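Local coordinates for protein aminoglycoside phosphotransferase (Alicyclobacillus acidocaldarius subsp. acidocaldarius, PDB 4PDY) that probably transfers a phosphate group to a small acceptor molecule, as related kinase-like phosphotransferases do, and holds a histidine in a pocket here, at residues Ser60-Pro64 and Ala65-Ile69; Thr127-Thr130 and Leu131-His135; Leu157-Ala160 and Arg161-Leu165. All coordinates share one frame; numbering follows the deposited sequence. Where two conformers were deposited one is given.

Contact 1. Residues Ser60-Pro64 and Ala65-Ile69; sequences SSIAP and AHCRI
A single water ties the backbone N of Ala63 to the imidazole of His66: its oxygen lies 3.0 Å from Ala63 N, from which it accepts, and 2.8 Å from His66 ND1, at the edge of the ring and in its plane. Ala63 is the N-cap of helix 64-79 and His66 the third residue after it, the spacing at which a capping box would join side chain and backbone directly. Here water bridges the gap, and its contact with ND1 probably helps to hold the imidazole at this rotation. With CG anti to its backbone N (chi1 -179°), the imidazole is directed back toward the loop, where it crosses Ile62 at about a right angle. The CG2 branch of Ile62 comes within 3.8 Å of His66 ND1, while its CD1 sits over one face of the ring. That same CD1 reaches Cys67 CB at 3.7 Å, because chi1 of 66° puts CG1 in the crowded position between backbone N and carbonyl carbon and sends the longer arm toward the helix. One isoleucine thus fills the corner between loop and first turn. The turn itself is closed by two backbone bonds, Cys67 N to Ala63 O at 2.9 Å and Arg68 N to Pro64 O at 3.0 Å. Pro64, whose nitrogen carries no hydrogen, opens the helix where a backbone donor would have no carbonyl of a preceding turn to meet. In the fold, this is the passage from strand 54-60 into helix 64-79, probably the counterpart of helix C of protein kinases. Thr104 of the adjacent strand 103-109 bonds Ile62 O through its hydroxyl, Tyr97 receives the far end of Arg68, and the ring of Trp145 meets that of His66.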
# COMPACT_ATOMS: atom_id res chain seq x y z
N SER A 60 -14.19 11.50 3.56
CA SER A 60 -12.94 11.68 2.84
C SER A 60 -12.67 13.17 2.62
O SER A 60 -13.57 14.00 2.73
CB SER A 60 -12.99 10.93 1.50
OG SER A 60 -11.78 11.07 0.76
N SER A 61 -11.42 13.50 2.33
CA SER A 61 -11.06 14.83 1.88
C SER A 61 -10.74 14.86 0.39
O SER A 61 -10.33 15.90 -0.11
CB SER A 61 -9.93 15.39 2.75
OG SER A 61 -10.45 15.77 4.03
N ILE A 62 -10.99 13.78 -0.34
CA ILE A 62 -10.76 13.82 -1.79
C ILE A 62 -11.71 14.80 -2.45
O ILE A 62 -12.83 15.04 -1.99
CB ILE A 62 -10.86 12.45 -2.51
CG1 ILE A 62 -12.27 11.86 -2.47
CG2 ILE A 62 -9.82 11.49 -1.96
CD1 ILE A 62 -12.36 10.61 -3.33
N ALA A 63 -11.25 15.41 -3.53
CA ALA A 63 -12.09 16.30 -4.30
C ALA A 63 -13.22 15.54 -4.99
O ALA A 63 -13.05 14.38 -5.39
CB ALA A 63 -11.24 17.02 -5.33
N PRO A 64 -14.38 16.20 -5.18
CA PRO A 64 -15.46 15.52 -5.90
C PRO A 64 -15.05 15.02 -7.27
O PRO A 64 -15.44 13.92 -7.65
CB PRO A 64 -16.55 16.59 -5.98
CG PRO A 64 -16.35 17.40 -4.75
CD PRO A 64 -14.86 17.42 -4.51
N ALA A 65 -14.26 15.81 -8.00
CA ALA A 65 -13.80 15.39 -9.33
C ALA A 65 -12.98 14.08 -9.25
O ALA A 65 -13.07 13.23 -10.13
CB ALA A 65 -12.98 16.48 -9.98
N HIS A 66 -12.19 13.96 -8.19
CA HIS A 66 -11.39 12.78 -7.95
C HIS A 66 -12.30 11.59 -7.64
O HIS A 66 -12.14 10.50 -8.16
CB HIS A 66 -10.38 13.08 -6.84
CG HIS A 66 -9.47 11.96 -6.49
ND1 HIS A 66 -8.52 12.07 -5.49
CD2 HIS A 66 -9.37 10.69 -6.96
CE1 HIS A 66 -7.89 10.92 -5.35
NE2 HIS A 66 -8.39 10.06 -6.22
N CYS A 67 -13.31 11.83 -6.81
CA CYS A 67 -14.26 10.75 -6.52
C CYS A 67 -14.92 10.23 -7.80
O CYS A 67 -15.08 9.03 -7.99
CB CYS A 67 -15.31 11.21 -5.50
SG CYS A 67 -16.33 9.90 -4.83
N ARG A 68 -15.29 11.15 -8.69
CA ARG A 68 -15.89 10.76 -9.96
C ARG A 68 -14.98 9.89 -10.84
O ARG A 68 -15.43 8.85 -11.34
CB ARG A 68 -16.41 11.97 -10.73
CG ARG A 68 -17.60 12.59 -10.02
CD ARG A 68 -18.20 13.70 -10.85
NE ARG A 68 -19.32 14.31 -10.15
CZ ARG A 68 -20.58 13.87 -10.17
NH1 ARG A 68 -20.93 12.79 -10.86
NH2 ARG A 68 -21.49 14.53 -9.47
N ILE A 69 -13.72 10.30 -11.04
CA ILE A 69 -12.83 9.46 -11.84
C ILE A 69 -12.55 8.11 -11.17
O ILE A 69 -12.39 7.09 -11.85
CB ILE A 69 -11.54 10.19 -12.27
CG1 ILE A 69 -10.86 9.37 -13.38
CG2 ILE A 69 -10.61 10.39 -11.11
CD1 ILE A 69 -9.62 10.00 -13.96
O HOH W 1 -8.48 14.62 -4.30

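Contact 2. Residues Thr127-Thr130 and Leu131-His135; sequences TAYT and LAQFH
Helix 121-137, a largely buried helix of the kinase-like helical lobe, turns here from Tyr129 to Gln133, four residues on, with the glutamine's amide laid across one face of the phenol. Gln133 CD stands 3.9 Å above the ring plane, offset toward the rim, and NE2 approaches both CE2 and CZ of Tyr129 to 3.4 Å. Amide and ring are inclined by 31°, so the nitrogen end dips closer to the ring than a parallel stack would bring it. Both side chains contribute to the overlap: Tyr129 CG is anti to its backbone N (chi1 -169°), while Gln133 is extended beyond CG. Its other end is held separately, OE1 accepting from Lys84 NZ, which limits the turning of the amide. Along another side of the helix, Thr127 and Leu131 run side by side, pointing the same way, and Thr127 CG2 meets Leu131 CD1 at 3.9 Å. The threonine can present a methyl there because its hydroxyl bonds instead to the carbonyl of His123. Thr130 is turned alike, and its OG1 has two carbonyl partners, Gln126 O in the same helix and Val239 O on strand 239-241. Beneath these side chains run four backbone bonds from residue i+4 to i, among them Leu131 N to Thr127 O at 2.9 Å and nearly straight (170° at the hydrogen). Leu131 CG also packs on Thr127 O at 3.3 Å. Leu131 further touches His223 and the Phe134 ring meets Phe244 edge-to-face. By sequence, these two aromatic partners probably belong to the counterparts of the catalytic-loop HxD and DFG motifs of protein kinases, and a largely buried helix backing those loops is a feature of the kinase-like phosphotransferase fold.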
# COMPACT_ATOMS: atom_id res chain seq x y z
N THR A 127 -4.39 -11.45 -2.35
CA THR A 127 -4.14 -10.00 -2.47
C THR A 127 -3.39 -9.67 -3.77
O THR A 127 -3.81 -8.80 -4.50
CB THR A 127 -3.40 -9.47 -1.23
OG1 THR A 127 -4.13 -9.81 -0.04
CG2 THR A 127 -3.23 -7.96 -1.29
N ALA A 128 -2.34 -10.43 -4.05
CA ALA A 128 -1.57 -10.26 -5.27
C ALA A 128 -2.45 -10.47 -6.50
O ALA A 128 -2.42 -9.71 -7.45
CB ALA A 128 -0.40 -11.22 -5.27
N TYR A 129 -3.25 -11.53 -6.50
CA TYR A 129 -4.12 -11.82 -7.62
C TYR A 129 -5.04 -10.64 -7.90
O TYR A 129 -5.22 -10.20 -9.04
CB TYR A 129 -4.91 -13.12 -7.32
CG TYR A 129 -5.67 -13.72 -8.47
CD1 TYR A 129 -5.05 -13.99 -9.68
CD2 TYR A 129 -7.00 -14.10 -8.31
CE1 TYR A 129 -5.76 -14.58 -10.72
CE2 TYR A 129 -7.70 -14.68 -9.33
CZ TYR A 129 -7.09 -14.92 -10.54
OH TYR A 129 -7.78 -15.49 -11.57
N THR A 130 -5.68 -10.17 -6.83
CA THR A 130 -6.60 -9.06 -6.96
C THR A 130 -5.90 -7.78 -7.48
O THR A 130 -6.44 -7.09 -8.36
CB THR A 130 -7.30 -8.82 -5.60
OG1 THR A 130 -8.22 -9.90 -5.38
CG2 THR A 130 -7.99 -7.49 -5.55
N LEU A 131 -4.75 -7.46 -6.89
CA LEU A 131 -4.01 -6.28 -7.35
C LEU A 131 -3.63 -6.40 -8.84
O LEU A 131 -3.74 -5.43 -9.59
CB LEU A 131 -2.76 -6.09 -6.50
CG LEU A 131 -3.00 -5.62 -5.06
CD1 LEU A 131 -1.73 -5.82 -4.25
CD2 LEU A 131 -3.48 -4.17 -5.00
N ALA A 132 -3.20 -7.58 -9.25
CA ALA A 132 -2.86 -7.82 -10.64
C ALA A 132 -4.07 -7.68 -11.55
O ALA A 132 -4.00 -7.13 -12.64
CB ALA A 132 -2.24 -9.19 -10.77
N GLN A 133 -5.21 -8.19 -11.09
CA GLN A 133 -6.44 -8.06 -11.86
C GLN A 133 -6.85 -6.60 -12.02
O GLN A 133 -7.32 -6.20 -13.08
CB GLN A 133 -7.59 -8.86 -11.21
CG GLN A 133 -7.43 -10.36 -11.31
CD GLN A 133 -8.56 -11.11 -10.66
OE1 GLN A 133 -9.07 -10.68 -9.61
NE2 GLN A 133 -9.01 -12.19 -11.30
N PHE A 134 -6.71 -5.83 -10.95
CA PHE A 134 -7.03 -4.40 -11.03
C PHE A 134 -6.15 -3.69 -12.05
O PHE A 134 -6.63 -2.90 -12.85
CB PHE A 134 -6.90 -3.76 -9.64
CG PHE A 134 -7.15 -2.27 -9.62
CD1 PHE A 134 -8.37 -1.75 -10.01
CD2 PHE A 134 -6.16 -1.39 -9.22
CE1 PHE A 134 -8.60 -0.39 -9.99
CE2 PHE A 134 -6.38 -0.04 -9.18
CZ PHE A 134 -7.60 0.47 -9.60
N HIS A 135 -4.87 -4.00 -12.02
CA HIS A 135 -3.91 -3.36 -12.92
C HIS A 135 -4.23 -3.71 -14.36
O HIS A 135 -4.26 -2.84 -15.23
CB HIS A 135 -2.50 -3.77 -12.54
CG HIS A 135 -1.45 -2.90 -13.17
ND1 HIS A 135 -1.02 -1.73 -12.60
CD2 HIS A 135 -0.77 -3.03 -14.33
CE1 HIS A 135 -0.11 -1.17 -13.38
NE2 HIS A 135 0.05 -1.94 -14.44

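Contact 3. Residues Leu157-Ala160 and Arg161-Leu165; sequences LFQA and RWRDL
Arg161 runs back along helix 154-173 over Leu157 and Phe158. Its CB rests 3.6 Å from Phe158 O, and its CG drops to 3.3 Å from Leu157 O. That leucine carbonyl also accepts from Arg161 N, and CD stays alongside it. The chain is extended from CG to NE, which lies 3.8 Å from both Leu157 CG and CD1; the guanidinium is thus carried out over the leucine, Leu157 CG lying 3.6 Å from CZ and over the centre of the group. NH2 leans on Leu157 CD1, whereas NH1 comes to 3.4 Å from Phe158 CE1, an atom lying at the edge of the guanidinium and in its plane. Ring and guanidinium stand 85° apart, and any cation-pi attraction is long and weak. Were Arg161 replaced by an alanine, Leu157 would probably lose the flat group lying over it, and a gap is likely to open beside the Phe158 ring. A second pair, Gln159 and Arg163, stacks amide on guanidinium at 11°, Gln159 CD lying 3.4 Å above the guanidinium plane. Beyond the helix, Phe158 and Trp162 pack against helix 189-203, Arg161 touches Tyr303 and Trp306 of helix 303-315, and Asp164 bonds His310, His314 and Trp306 of that same helix.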
# COMPACT_ATOMS: atom_id res chain seq x y z
N LEU A 157 13.01 9.75 -5.29
CA LEU A 157 12.48 9.49 -3.95
C LEU A 157 13.49 8.72 -3.11
O LEU A 157 13.83 9.10 -1.99
CB LEU A 157 11.17 8.71 -4.09
CG LEU A 157 10.46 8.26 -2.82
CD1 LEU A 157 9.84 9.45 -2.08
CD2 LEU A 157 9.39 7.25 -3.20
N PHE A 158 14.01 7.63 -3.68
CA PHE A 158 14.96 6.81 -2.97
C PHE A 158 16.33 7.48 -2.82
O PHE A 158 17.00 7.30 -1.79
CB PHE A 158 15.03 5.41 -3.57
CG PHE A 158 13.85 4.53 -3.16
CD1 PHE A 158 13.75 4.05 -1.87
CD2 PHE A 158 12.84 4.24 -4.05
CE1 PHE A 158 12.67 3.26 -1.47
CE2 PHE A 158 11.76 3.46 -3.67
CZ PHE A 158 11.68 2.96 -2.39
N GLN A 159 16.76 8.26 -3.84
CA GLN A 159 18.00 9.01 -3.70
C GLN A 159 17.93 9.98 -2.51
O GLN A 159 18.88 10.09 -1.74
CB GLN A 159 18.30 9.77 -4.98
CG GLN A 159 19.57 10.57 -4.89
CD GLN A 159 19.93 11.15 -6.23
OE1 GLN A 159 19.19 11.97 -6.78
NE2 GLN A 159 21.04 10.70 -6.77
N ALA A 160 16.80 10.65 -2.37
CA ALA A 160 16.61 11.59 -1.27
C ALA A 160 16.63 10.87 0.08
O ALA A 160 17.24 11.34 1.04
CB ALA A 160 15.31 12.35 -1.46
N ARG A 161 15.99 9.71 0.11
CA ARG A 161 15.96 8.89 1.34
C ARG A 161 17.36 8.42 1.74
O ARG A 161 17.73 8.43 2.91
CB ARG A 161 15.01 7.70 1.21
CG ARG A 161 13.56 8.16 1.12
CD ARG A 161 12.64 7.02 0.73
NE ARG A 161 11.24 7.43 0.85
CZ ARG A 161 10.22 6.69 0.45
NH1 ARG A 161 10.44 5.51 -0.12
NH2 ARG A 161 8.97 7.12 0.61
N TRP A 162 18.17 8.05 0.73
CA TRP A 162 19.53 7.63 1.01
C TRP A 162 20.34 8.81 1.60
O TRP A 162 21.06 8.67 2.59
CB TRP A 162 20.22 7.10 -0.26
CG TRP A 162 21.73 7.06 -0.14
CD1 TRP A 162 22.64 7.67 -0.96
CD2 TRP A 162 22.48 6.45 0.90
NE1 TRP A 162 23.92 7.46 -0.50
CE2 TRP A 162 23.85 6.72 0.66
CE3 TRP A 162 22.13 5.71 2.04
CZ2 TRP A 162 24.87 6.24 1.48
CZ3 TRP A 162 23.15 5.24 2.88
CH2 TRP A 162 24.50 5.51 2.59
N ARG A 163 20.23 9.97 0.97
CA ARG A 163 20.94 11.15 1.45
C ARG A 163 20.55 11.49 2.88
O ARG A 163 21.38 11.80 3.71
CB ARG A 163 20.69 12.33 0.51
CG ARG A 163 21.40 12.16 -0.82
CD ARG A 163 20.97 13.19 -1.84
NE ARG A 163 21.83 13.10 -3.03
CZ ARG A 163 21.57 13.66 -4.20
NH1 ARG A 163 20.45 14.36 -4.39
NH2 ARG A 163 22.43 13.51 -5.20
N ASP A 164 19.26 11.34 3.18
CA ASP A 164 18.74 11.56 4.54
C ASP A 164 19.32 10.55 5.53
O ASP A 164 19.83 10.91 6.60
CB ASP A 164 17.22 11.45 4.47
CG ASP A 164 16.52 11.84 5.76
OD1 ASP A 164 17.01 12.68 6.53
OD2 ASP A 164 15.43 11.28 6.01
N LEU A 165 19.27 9.28 5.16
CA LEU A 165 19.77 8.21 6.01
C LEU A 165 21.25 8.43 6.37
O LEU A 165 21.62 8.30 7.53
CB LEU A 165 19.55 6.85 5.36
CG LEU A 165 19.94 5.60 6.17
CD1 LEU A 165 19.25 5.58 7.55
CD2 LEU A 165 19.58 4.36 5.38

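The three contacts follow in series along the chain, each closing before the next opens, and all belong to the phosphotransferase part of the chain. Contact 1 belongs to the link from strand 54-60, whose sheet forms the smaller lobe and supplies Ala56 to the histidine pocket, into helix 64-79. Contact 2 is largely buried in helix 121-137, its centre about 23 Å from that of contact 1. Contact 3 lies on the next helix, 154-173, with centres about 31 Å from contact 1 and 29 Å from contact 2, on the other side of the chain's centre from the latter. None touches another; each is a local element in a different part of one bilobal fold.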